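Local coordinates for tryptophan synthase alpha-subunit (Pyrococcus furiosus, PDB 1GEQ), which cleaves indoleglycerol phosphate to indole and glyceraldehyde 3-phosphate as the alpha subunit of tryptophan synthase, which takes part in the last step of tryptophan biosynthesis, at residues A[73-76]-A[82-85]; A[123-128]-A[134-139]; A[138-143]-A[147-152]; A[185-188]-A[193-196]. All coordinates share one frame; numbering follows the deposited sequence.

The four contacts show how helices are packed locally on the strands of a TIM barrel, each helix or strand lying against its neighbour in the chain. From the N terminus, contact 1 closes a five-residue turn between helix 65-76 and strand 83-87. Contact 2 closes the five residues that lead from helix 122-132 to strand 135-140, and contact 3, sharing Phe-138 and Leu-139, closes the three between that strand and helix 146-155. Contact 4 closes the turn from helix 177-189 to strand 194-197. Contacts 2 and 3 meet on the shared strand, the others follow in series; none nests or crosses. Contacts 1 and 2 touch through Val-84 CG1 and Val-137 CG2, 3.9 Å apart; contacts 3 and 4 touch where Leu-149 meets Ala-186.

Contact 1: residues A[73-76]-A[82-85]; sequences KEFR and PIVL
A chi1 of -180° swings the Phe-75 ring away from its own backbone nitrogen and toward Ile-83, while the neighbouring Arg-76 bends at chi2 (-67°) and brings its guanidinium alongside the start of the strand. The two residues meet different parts of one isoleucine. Phe-75 CE2 lies 4.2 Å from Ile-83 CD1, the two side chains meeting at a slant in an apolar contact. Arg-76 and Ile-83 run side by side in opposing senses, Arg-76 NH2 being 3.7 Å from Ile-83 CG1. The backbone here is met by the edge of the guanidinium: Ile-83 N lies 3.6 Å from Arg-76 NH2, and Pro-82 CA also sits near the plane of the group. Two donors come so close because they share an acceptor, Asp-110 OD1, which takes a salt bridge from Arg-76 and a hydrogen bond from the Ile-83 amide. Arg-76 NH1 is bonded to the carbonyls of Ser-79 and Thr-81, tying the intervening turn to the same group. Leucines of helix 18-28 pack on Phe-75 as well. An apolar helix-strand contact edged by an Arg-Asp salt bridge is thus found where the chain returns from helix 65-76 to strand 83-87 of the TIM barrel.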
loop_
_atom_site.group_PDB
_atom_site.type_symbol
_atom_site.label_atom_id
_atom_site.label_comp_id
_atom_site.label_asym_id
_atom_site.label_seq_id
_atom_site.Cartn_x
_atom_site.Cartn_y
_atom_site.Cartn_z
ATOM N N LYS A 73 10.571 3.633 -11.765
ATOM C CA LYS A 73 11.872 3.983 -12.311
ATOM C C LYS A 73 11.992 5.499 -12.415
ATOM O O LYS A 73 12.968 6.086 -11.952
ATOM C CB LYS A 73 12.049 3.355 -13.690
ATOM C CG LYS A 73 13.485 3.305 -14.156
ATOM C CD LYS A 73 13.570 3.104 -15.659
ATOM C CE LYS A 73 13.064 4.332 -16.403
ATOM N NZ LYS A 73 11.907 4.024 -17.287
ATOM N N GLU A 74 10.991 6.133 -13.021
ATOM C CA GLU A 74 10.990 7.583 -13.178
ATOM C C GLU A 74 10.981 8.301 -11.841
ATOM O O GLU A 74 11.646 9.322 -11.668
ATOM C CB GLU A 74 9.783 8.025 -14.003
ATOM C CG GLU A 74 9.982 7.811 -15.483
ATOM C CD GLU A 74 11.100 8.677 -16.025
ATOM O OE1 GLU A 74 11.899 8.172 -16.839
ATOM O OE2 GLU A 74 11.176 9.862 -15.632
ATOM N N PHE A 75 10.218 7.768 -10.896
ATOM C CA PHE A 75 10.135 8.358 -9.573
ATOM C C PHE A 75 11.497 8.282 -8.883
ATOM O O PHE A 75 11.907 9.215 -8.194
ATOM C CB PHE A 75 9.095 7.610 -8.742
ATOM C CG PHE A 75 8.931 8.150 -7.352
ATOM C CD1 PHE A 75 8.294 9.367 -7.131
ATOM C CD2 PHE A 75 9.410 7.438 -6.262
ATOM C CE1 PHE A 75 8.140 9.865 -5.834
ATOM C CE2 PHE A 75 9.262 7.924 -4.967
ATOM C CZ PHE A 75 8.625 9.137 -4.754
ATOM N N ARG A 76 12.185 7.160 -9.075
ATOM C CA ARG A 76 13.493 6.937 -8.474
ATOM C C ARG A 76 14.523 7.972 -8.908
ATOM O O ARG A 76 15.525 8.181 -8.226
ATOM C CB ARG A 76 13.986 5.523 -8.797
ATOM C CG ARG A 76 13.411 4.463 -7.873
ATOM C CD ARG A 76 13.945 4.668 -6.461
ATOM N NE ARG A 76 13.281 3.819 -5.478
ATOM C CZ ARG A 76 12.569 4.286 -4.457
ATOM N NH1 ARG A 76 12.429 5.594 -4.288
ATOM N NH2 ARG A 76 11.998 3.450 -3.601
ATOM N N PRO A 82 10.801 5.177 0.273
ATOM C CA PRO A 82 10.475 3.758 0.165
ATOM C C PRO A 82 9.179 3.535 -0.622
ATOM O O PRO A 82 8.190 4.240 -0.419
ATOM C CB PRO A 82 10.345 3.326 1.626
ATOM C CG PRO A 82 11.304 4.251 2.337
ATOM C CD PRO A 82 11.007 5.568 1.681
ATOM N N ILE A 83 9.206 2.560 -1.523
ATOM C CA ILE A 83 8.058 2.222 -2.353
ATOM C C ILE A 83 7.666 0.773 -2.124
ATOM O O ILE A 83 8.514 -0.125 -2.188
ATOM C CB ILE A 83 8.376 2.368 -3.869
ATOM C CG1 ILE A 83 8.377 3.842 -4.285
ATOM C CG2 ILE A 83 7.366 1.573 -4.695
ATOM C CD1 ILE A 83 7.009 4.488 -4.290
ATOM N N VAL A 84 6.384 0.546 -1.861
ATOM C CA VAL A 84 5.881 -0.804 -1.670
ATOM C C VAL A 84 4.887 -1.054 -2.800
ATOM O O VAL A 84 3.917 -0.316 -2.961
ATOM C CB VAL A 84 5.134 -0.970 -0.318
ATOM C CG1 VAL A 84 4.523 -2.359 -0.246
ATOM C CG2 VAL A 84 6.087 -0.753 0.848
ATOM N N LEU A 85 5.144 -2.083 -3.589
ATOM C CA LEU A 85 4.257 -2.423 -4.685
ATOM C C LEU A 85 3.168 -3.337 -4.123
ATOM O O LEU A 85 3.467 -4.329 -3.451
ATOM C CB LEU A 85 5.051 -3.148 -5.772
ATOM C CG LEU A 85 4.648 -2.909 -7.231
ATOM C CD1 LEU A 85 4.720 -1.424 -7.547
ATOM C CD2 LEU A 85 5.580 -3.695 -8.141
#

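Contact 2: residues A[123-128]-A[134-139]; sequences KEFTEI and IKTVFL
Thr-126 turns its methyl to Phe-138, and the fate of its hydroxyl explains why. With chi1 near 60°, OG1 takes the crowded position between backbone N and carbonyl carbon and donates to Lys-123 O over 2.7 Å. The C=O···OG1 angle is 118°, and the donor is tilted from the carbonyl plane. Glu-127 N reaches the same oxygen from the same face, and the bond from OG1 to Lys-123 O helps to fix the threonine rotamer. CG2 is left directed across the contact, where it meets the edge of the Phe-138 ring, near its plane, 3.5 Å from CZ. The threonine and the phenylalanine are set roughly perpendicular. This is the helix-to-strand half of the beta-alpha-beta unit formed by strand 111-114, helix 122-132 and strand 135-140, and the short helix and strand axes run at 147° with a closest approach of 9.0 Å. Closer to the start of the strand, Thr-136 offers its methyl: CG2 lies 4.4 Å from Thr-126 CA and 4.5 Å from Phe-125 CE2, coming obliquely to that ring. Its own hydroxyl is bonded to Met-155 O, on helix 146-155. Phe-125 also packs on Ile-112 and Val-114 of the preceding strand.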
loop_
_atom_site.group_PDB
_atom_site.type_symbol
_atom_site.label_atom_id
_atom_site.label_comp_id
_atom_site.label_asym_id
_atom_site.label_seq_id
_atom_site.Cartn_x
_atom_site.Cartn_y
_atom_site.Cartn_z
ATOM N N LYS A 123 5.738 -19.367 2.301
ATOM C CA LYS A 123 7.110 -19.750 2.620
ATOM C C LYS A 123 8.031 -19.624 1.412
ATOM O O LYS A 123 9.094 -19.010 1.496
ATOM C CB LYS A 123 7.144 -21.182 3.156
ATOM C CG LYS A 123 6.555 -21.322 4.548
ATOM C CD LYS A 123 7.439 -20.628 5.571
ATOM C CE LYS A 123 6.842 -20.677 6.969
ATOM N NZ LYS A 123 7.777 -20.082 7.973
ATOM N N GLU A 124 7.618 -20.209 0.292
ATOM C CA GLU A 124 8.400 -20.156 -0.936
ATOM C C GLU A 124 8.607 -18.703 -1.337
ATOM O O GLU A 124 9.722 -18.275 -1.637
ATOM C CB GLU A 124 7.665 -20.882 -2.060
ATOM C CG GLU A 124 8.397 -20.871 -3.385
ATOM C CD GLU A 124 7.499 -21.240 -4.550
ATOM O OE1 GLU A 124 6.591 -20.445 -4.881
ATOM O OE2 GLU A 124 7.697 -22.325 -5.132
ATOM N N PHE A 125 7.514 -17.949 -1.339
ATOM C CA PHE A 125 7.556 -16.545 -1.711
ATOM C C PHE A 125 8.555 -15.744 -0.881
ATOM O O PHE A 125 9.391 -15.026 -1.431
ATOM C CB PHE A 125 6.168 -15.921 -1.572
ATOM C CG PHE A 125 6.102 -14.508 -2.056
ATOM C CD1 PHE A 125 6.158 -14.223 -3.418
ATOM C CD2 PHE A 125 6.056 -13.455 -1.151
ATOM C CE1 PHE A 125 6.166 -12.909 -3.867
ATOM C CE2 PHE A 125 6.068 -12.137 -1.592
ATOM C CZ PHE A 125 6.126 -11.866 -2.953
ATOM N N THR A 126 8.463 -15.863 0.441
ATOM C CA THR A 126 9.356 -15.132 1.338
ATOM C C THR A 126 10.818 -15.480 1.090
ATOM O O THR A 126 11.709 -14.644 1.264
ATOM C CB THR A 126 9.031 -15.427 2.822
ATOM O OG1 THR A 126 9.185 -16.827 3.080
ATOM C CG2 THR A 126 7.607 -15.010 3.143
ATOM N N GLU A 127 11.055 -16.723 0.685
ATOM C CA GLU A 127 12.397 -17.211 0.401
ATOM C C GLU A 127 13.004 -16.462 -0.779
ATOM O O GLU A 127 14.111 -15.929 -0.698
ATOM C CB GLU A 127 12.335 -18.703 0.078
ATOM C CG GLU A 127 13.643 -19.305 -0.381
ATOM C CD GLU A 127 13.504 -20.771 -0.767
ATOM O OE1 GLU A 127 13.192 -21.598 0.118
ATOM O OE2 GLU A 127 13.702 -21.091 -1.961
ATOM N N ILE A 128 12.258 -16.434 -1.876
ATOM C CA ILE A 128 12.686 -15.774 -3.103
ATOM C C ILE A 128 12.791 -14.259 -2.935
ATOM O O ILE A 128 13.708 -13.628 -3.464
ATOM C CB ILE A 128 11.701 -16.095 -4.233
ATOM C CG1 ILE A 128 11.618 -17.614 -4.407
ATOM C CG2 ILE A 128 12.137 -15.426 -5.522
ATOM C CD1 ILE A 128 10.394 -18.084 -5.162
ATOM N N ILE A 134 14.043 -8.142 -1.815
ATOM C CA ILE A 134 12.793 -7.404 -1.681
ATOM C C ILE A 134 12.170 -7.667 -0.317
ATOM O O ILE A 134 12.068 -8.814 0.115
ATOM C CB ILE A 134 11.783 -7.802 -2.785
ATOM C CG1 ILE A 134 12.267 -7.273 -4.137
ATOM C CG2 ILE A 134 10.392 -7.234 -2.463
ATOM C CD1 ILE A 134 12.283 -5.751 -4.222
ATOM N N LYS A 135 11.765 -6.601 0.363
ATOM C CA LYS A 135 11.149 -6.732 1.677
ATOM C C LYS A 135 9.687 -7.157 1.557
ATOM O O LYS A 135 8.975 -6.747 0.632
ATOM C CB LYS A 135 11.255 -5.414 2.447
ATOM C CG LYS A 135 12.642 -5.167 3.044
ATOM C CD LYS A 135 12.722 -3.816 3.746
ATOM C CE LYS A 135 14.075 -3.630 4.432
ATOM N NZ LYS A 135 14.182 -2.288 5.075
ATOM N N THR A 136 9.240 -7.979 2.499
ATOM C CA THR A 136 7.874 -8.473 2.464
ATOM C C THR A 136 6.922 -7.711 3.370
ATOM O O THR A 136 7.276 -7.312 4.480
ATOM C CB THR A 136 7.811 -9.964 2.865
ATOM O OG1 THR A 136 8.380 -10.124 4.170
ATOM C CG2 THR A 136 8.578 -10.829 1.862
ATOM N N VAL A 137 5.711 -7.506 2.868
ATOM C CA VAL A 137 4.654 -6.845 3.618
ATOM C C VAL A 137 3.477 -7.816 3.570
ATOM O O VAL A 137 3.094 -8.277 2.495
ATOM C CB VAL A 137 4.228 -5.518 2.958
ATOM C CG1 VAL A 137 3.099 -4.866 3.758
ATOM C CG2 VAL A 137 5.405 -4.592 2.861
ATOM N N PHE A 138 2.927 -8.151 4.734
ATOM C CA PHE A 138 1.781 -9.048 4.809
ATOM C C PHE A 138 0.635 -8.326 5.490
ATOM O O PHE A 138 0.851 -7.475 6.350
ATOM C CB PHE A 138 2.113 -10.315 5.594
ATOM C CG PHE A 138 3.020 -11.250 4.864
ATOM C CD1 PHE A 138 4.390 -11.234 5.098
ATOM C CD2 PHE A 138 2.505 -12.144 3.926
ATOM C CE1 PHE A 138 5.239 -12.097 4.413
ATOM C CE2 PHE A 138 3.352 -13.018 3.231
ATOM C CZ PHE A 138 4.722 -12.992 3.477
ATOM N N LEU A 139 -0.585 -8.674 5.113
ATOM C CA LEU A 139 -1.724 -8.014 5.716
ATOM C C LEU A 139 -2.465 -8.888 6.712
ATOM O O LEU A 139 -2.346 -10.114 6.711
ATOM C CB LEU A 139 -2.674 -7.505 4.624
ATOM C CG LEU A 139 -3.645 -8.438 3.914
ATOM C CD1 LEU A 139 -4.849 -8.687 4.807
ATOM C CD2 LEU A 139 -4.093 -7.792 2.600
#

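Contact 3: residues A[138-143]-A[147-152]; sequences FLAAPN and ERLKVI
The Phe-138 ring receives Ile-152 at a slant, and the closest approach falls at the root of the side chain: Ile-152 CG2 lies 3.5 Å from Phe-138 CB. Leu-117 and Thr-156 also touch this phenylalanine. The other group met by Ile-152 is the carbonyl of Leu-139, whose O is 3.8 Å from Ile-152 CD1. The isoleucine thus divides its two branches along the strand. Its CG2 stands anti to the backbone N, against Phe-138 CB, while CG1 lies beside that N (chi1 -73°) and carries CD1 on an extended arm (chi2 164°) toward the next residues. CD1 ends 4.5 Å from Ala-140 CB. One turn back along the helix, Leu-149 CD2 presses on the same methyl, 3.7 Å from Ala-140 CB, so the small alanine is met by two larger residues spaced three apart. Strand and helix run nearly antiparallel, at 167°, with their short axes 9.5 Å apart at the closest point, as expected for the strand-to-helix half of the beta-alpha-beta unit built from strand 135-140, helix 146-155 and strand 159-163. No hydrogen bond crosses between the two segments. Phe-138 and Ala-140 make backbone bonds within the sheet, to Tyr-161 and Val-163; between these segments the attraction is therefore probably mostly dispersion and burial of apolar groups.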
loop_
_atom_site.group_PDB
_atom_site.type_symbol
_atom_site.label_atom_id
_atom_site.label_comp_id
_atom_site.label_asym_id
_atom_site.label_seq_id
_atom_site.Cartn_x
_atom_site.Cartn_y
_atom_site.Cartn_z
ATOM N N PHE A 138 2.927 -8.151 4.734
ATOM C CA PHE A 138 1.781 -9.048 4.809
ATOM C C PHE A 138 0.635 -8.326 5.490
ATOM O O PHE A 138 0.851 -7.475 6.350
ATOM C CB PHE A 138 2.113 -10.315 5.594
ATOM C CG PHE A 138 3.020 -11.250 4.864
ATOM C CD1 PHE A 138 4.390 -11.234 5.098
ATOM C CD2 PHE A 138 2.505 -12.144 3.926
ATOM C CE1 PHE A 138 5.239 -12.097 4.413
ATOM C CE2 PHE A 138 3.352 -13.018 3.231
ATOM C CZ PHE A 138 4.722 -12.992 3.477
ATOM N N LEU A 139 -0.585 -8.674 5.113
ATOM C CA LEU A 139 -1.724 -8.014 5.716
ATOM C C LEU A 139 -2.465 -8.888 6.712
ATOM O O LEU A 139 -2.346 -10.114 6.711
ATOM C CB LEU A 139 -2.674 -7.505 4.624
ATOM C CG LEU A 139 -3.645 -8.438 3.914
ATOM C CD1 LEU A 139 -4.849 -8.687 4.807
ATOM C CD2 LEU A 139 -4.093 -7.792 2.600
ATOM N N ALA A 140 -3.200 -8.228 7.594
ATOM C CA ALA A 140 -3.983 -8.909 8.608
ATOM C C ALA A 140 -5.269 -8.112 8.730
ATOM O O ALA A 140 -5.253 -6.883 8.712
ATOM C CB ALA A 140 -3.226 -8.936 9.951
ATOM N N ALA A 141 -6.387 -8.830 8.817
ATOM C CA ALA A 141 -7.703 -8.220 8.934
ATOM C C ALA A 141 -8.185 -8.474 10.356
ATOM O O ALA A 141 -7.535 -9.195 11.111
ATOM C CB ALA A 141 -8.667 -8.856 7.923
ATOM N N PRO A 142 -9.326 -7.888 10.740
ATOM C CA PRO A 142 -9.859 -8.079 12.094
ATOM C C PRO A 142 -10.158 -9.530 12.531
ATOM O O PRO A 142 -10.252 -9.808 13.735
ATOM C CB PRO A 142 -11.102 -7.194 12.090
ATOM C CG PRO A 142 -10.700 -6.068 11.187
ATOM C CD PRO A 142 -10.063 -6.819 10.038
ATOM N N ASN A 143 -10.309 -10.449 11.579
ATOM C CA ASN A 143 -10.597 -11.837 11.941
ATOM C C ASN A 143 -9.321 -12.668 12.031
ATOM O O ASN A 143 -9.363 -13.889 12.135
ATOM C CB ASN A 143 -11.579 -12.472 10.947
ATOM C CG ASN A 143 -11.002 -12.610 9.556
ATOM O OD1 ASN A 143 -10.254 -11.747 9.097
ATOM N ND2 ASN A 143 -11.369 -13.687 8.862
ATOM N N GLU A 147 -2.450 -15.960 17.170
ATOM C CA GLU A 147 -1.484 -16.950 16.727
ATOM C C GLU A 147 -1.035 -16.706 15.296
ATOM O O GLU A 147 0.147 -16.851 14.985
ATOM C CB GLU A 147 -2.056 -18.361 16.852
ATOM C CG GLU A 147 -2.791 -18.614 18.162
ATOM C CD GLU A 147 -4.171 -17.991 18.161
ATOM O OE1 GLU A 147 -5.010 -18.433 17.350
ATOM O OE2 GLU A 147 -4.417 -17.058 18.954
ATOM N N ARG A 148 -1.971 -16.343 14.423
ATOM C CA ARG A 148 -1.618 -16.087 13.034
ATOM C C ARG A 148 -0.854 -14.765 12.890
ATOM O O ARG A 148 0.000 -14.637 12.025
ATOM C CB ARG A 148 -2.866 -16.062 12.149
ATOM C CG ARG A 148 -2.573 -16.400 10.689
ATOM C CD ARG A 148 -3.759 -16.116 9.763
ATOM N NE ARG A 148 -5.020 -16.704 10.216
ATOM C CZ ARG A 148 -5.274 -18.007 10.297
ATOM N NH1 ARG A 148 -4.347 -18.897 9.963
ATOM N NH2 ARG A 148 -6.467 -18.423 10.708
ATOM N N LEU A 149 -1.179 -13.778 13.720
ATOM C CA LEU A 149 -0.467 -12.501 13.673
ATOM C C LEU A 149 1.020 -12.739 13.957
ATOM O O LEU A 149 1.888 -12.102 13.360
ATOM C CB LEU A 149 -1.032 -11.521 14.711
ATOM C CG LEU A 149 -2.114 -10.551 14.219
ATOM C CD1 LEU A 149 -2.684 -9.778 15.400
ATOM C CD2 LEU A 149 -1.525 -9.594 13.188
ATOM N N LYS A 150 1.306 -13.668 14.869
ATOM C CA LYS A 150 2.685 -13.977 15.227
ATOM C C LYS A 150 3.420 -14.594 14.043
ATOM O O LYS A 150 4.563 -14.235 13.756
ATOM C CB LYS A 150 2.732 -14.953 16.400
ATOM C CG LYS A 150 1.937 -14.526 17.601
ATOM C CD LYS A 150 2.114 -15.511 18.737
ATOM C CE LYS A 150 0.863 -15.560 19.591
ATOM N NZ LYS A 150 0.444 -14.204 20.048
ATOM N N VAL A 151 2.767 -15.530 13.367
ATOM C CA VAL A 151 3.381 -16.179 12.214
ATOM C C VAL A 151 3.671 -15.148 11.137
ATOM O O VAL A 151 4.764 -15.110 10.566
ATOM C CB VAL A 151 2.466 -17.279 11.636
ATOM C CG1 VAL A 151 3.060 -17.826 10.346
ATOM C CG2 VAL A 151 2.298 -18.397 12.664
ATOM N N ILE A 152 2.684 -14.306 10.861
ATOM C CA ILE A 152 2.842 -13.256 9.858
ATOM C C ILE A 152 4.005 -12.339 10.226
ATOM O O ILE A 152 4.825 -12.002 9.372
ATOM C CB ILE A 152 1.556 -12.414 9.740
ATOM C CG1 ILE A 152 0.486 -13.240 9.029
ATOM C CG2 ILE A 152 1.828 -11.119 8.982
ATOM C CD1 ILE A 152 -0.912 -12.680 9.190
#

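Contact 4: residues A[185-188]-A[193-196]; sequences RAKR and KVAV
Ala-186 and Val-194 form the buried part of this contact, a methyl set against a methyl: Ala-186 CB lies 4.4 Å from Val-194 CG2. Both CB atoms point toward the opposite segment. The valine has CG1 anti to its backbone N (chi1 173°), which leaves CG2 as the branch that meets the helix. The nearest CA atoms, those of Lys-187 and Val-194, are 7.6 Å apart. The partly exposed side belongs to Lys-187. Its aliphatic chain curls back on itself, every torsion from chi1 (-63°) to chi4 having the same sign, and CD settles 4.3 Å from Val-194 CG2. One branch of the valine therefore serves both neighbours, a short apolar residue buried between helix and sheet and the hydrocarbon part of a lysine at the margin. The charged end of that lysine is used elsewhere, NZ being bonded to Gly-213 O in the loop before strand 216-219. Neither distance is short, and no hydrogen bond joins the two segments, so the contact is light even at its buried end. Around it, Leu-162 of strand 159-163 touches both Ala-186 and Val-194, while on the other flank of strand 194-197, Val-194 bonds by its backbone to Gly-216 of strand 216-219. Helix 177-189 thus packs on strand 194-197 and on the strand before it, with its last turn linked to the loop that leads into the next.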
loop_
_atom_site.group_PDB
_atom_site.type_symbol
_atom_site.label_atom_id
_atom_site.label_comp_id
_atom_site.label_asym_id
_atom_site.label_seq_id
_atom_site.Cartn_x
_atom_site.Cartn_y
_atom_site.Cartn_z
ATOM N N ARG A 185 -4.098 -5.497 19.574
ATOM C CA ARG A 185 -3.564 -6.853 19.563
ATOM C C ARG A 185 -2.237 -6.912 18.814
ATOM O O ARG A 185 -1.277 -7.533 19.273
ATOM C CB ARG A 185 -4.582 -7.815 18.913
ATOM C CG ARG A 185 -5.677 -8.290 19.864
ATOM C CD ARG A 185 -6.933 -8.728 19.128
ATOM N NE ARG A 185 -6.645 -9.545 17.958
ATOM C CZ ARG A 185 -7.331 -9.485 16.825
ATOM N NH1 ARG A 185 -8.343 -8.646 16.699
ATOM N NH2 ARG A 185 -7.008 -10.265 15.813
ATOM N N ALA A 186 -2.182 -6.261 17.656
ATOM C CA ALA A 186 -0.965 -6.272 16.858
ATOM C C ALA A 186 0.246 -5.668 17.586
ATOM O O ALA A 186 1.332 -6.231 17.545
ATOM C CB ALA A 186 -1.202 -5.543 15.542
ATOM N N LYS A 187 0.050 -4.533 18.248
ATOM C CA LYS A 187 1.143 -3.868 18.959
ATOM C C LYS A 187 1.651 -4.729 20.115
ATOM O O LYS A 187 2.781 -4.568 20.562
ATOM C CB LYS A 187 0.700 -2.496 19.489
ATOM C CG LYS A 187 0.318 -1.479 18.404
ATOM C CD LYS A 187 1.331 -1.456 17.246
ATOM C CE LYS A 187 2.771 -1.330 17.736
ATOM N NZ LYS A 187 3.201 0.047 18.067
ATOM N N ARG A 188 0.823 -5.660 20.566
ATOM C CA ARG A 188 1.186 -6.546 21.663
ATOM C C ARG A 188 1.996 -7.741 21.173
ATOM O O ARG A 188 2.720 -8.376 21.935
ATOM C CB ARG A 188 -0.084 -7.060 22.342
ATOM C CG ARG A 188 0.151 -7.762 23.657
ATOM C CD ARG A 188 -1.119 -8.447 24.133
ATOM N NE ARG A 188 -1.252 -9.784 23.568
ATOM C CZ ARG A 188 -2.276 -10.196 22.828
ATOM N NH1 ARG A 188 -3.275 -9.371 22.551
ATOM N NH2 ARG A 188 -2.304 -11.443 22.375
ATOM N N LYS A 193 7.228 -3.016 12.499
ATOM C CA LYS A 193 6.407 -1.820 12.606
ATOM C C LYS A 193 5.067 -2.184 11.975
ATOM O O LYS A 193 4.989 -3.118 11.174
ATOM C CB LYS A 193 7.032 -0.647 11.848
ATOM C CG LYS A 193 8.328 -0.135 12.480
ATOM C CD LYS A 193 8.713 1.217 11.895
ATOM C CE LYS A 193 9.902 1.827 12.648
ATOM N NZ LYS A 193 9.996 3.300 12.413
ATOM N N VAL A 194 4.026 -1.455 12.342
ATOM C CA VAL A 194 2.691 -1.716 11.820
ATOM C C VAL A 194 2.124 -0.461 11.176
ATOM O O VAL A 194 2.275 0.637 11.709
ATOM C CB VAL A 194 1.720 -2.159 12.961
ATOM C CG1 VAL A 194 0.303 -2.258 12.436
ATOM C CG2 VAL A 194 2.165 -3.494 13.537
ATOM N N ALA A 195 1.481 -0.631 10.025
ATOM C CA ALA A 195 0.842 0.479 9.335
ATOM C C ALA A 195 -0.624 0.056 9.248
ATOM O O ALA A 195 -0.919 -1.145 9.132
ATOM C CB ALA A 195 1.437 0.656 7.930
ATOM N N VAL A 196 -1.536 1.014 9.333
ATOM C CA VAL A 196 -2.960 0.694 9.273
ATOM C C VAL A 196 -3.661 1.380 8.099
ATOM O O VAL A 196 -3.365 2.528 7.766
ATOM C CB VAL A 196 -3.690 1.121 10.568
ATOM C CG1 VAL A 196 -3.104 0.383 11.774
ATOM C CG2 VAL A 196 -3.563 2.645 10.758
#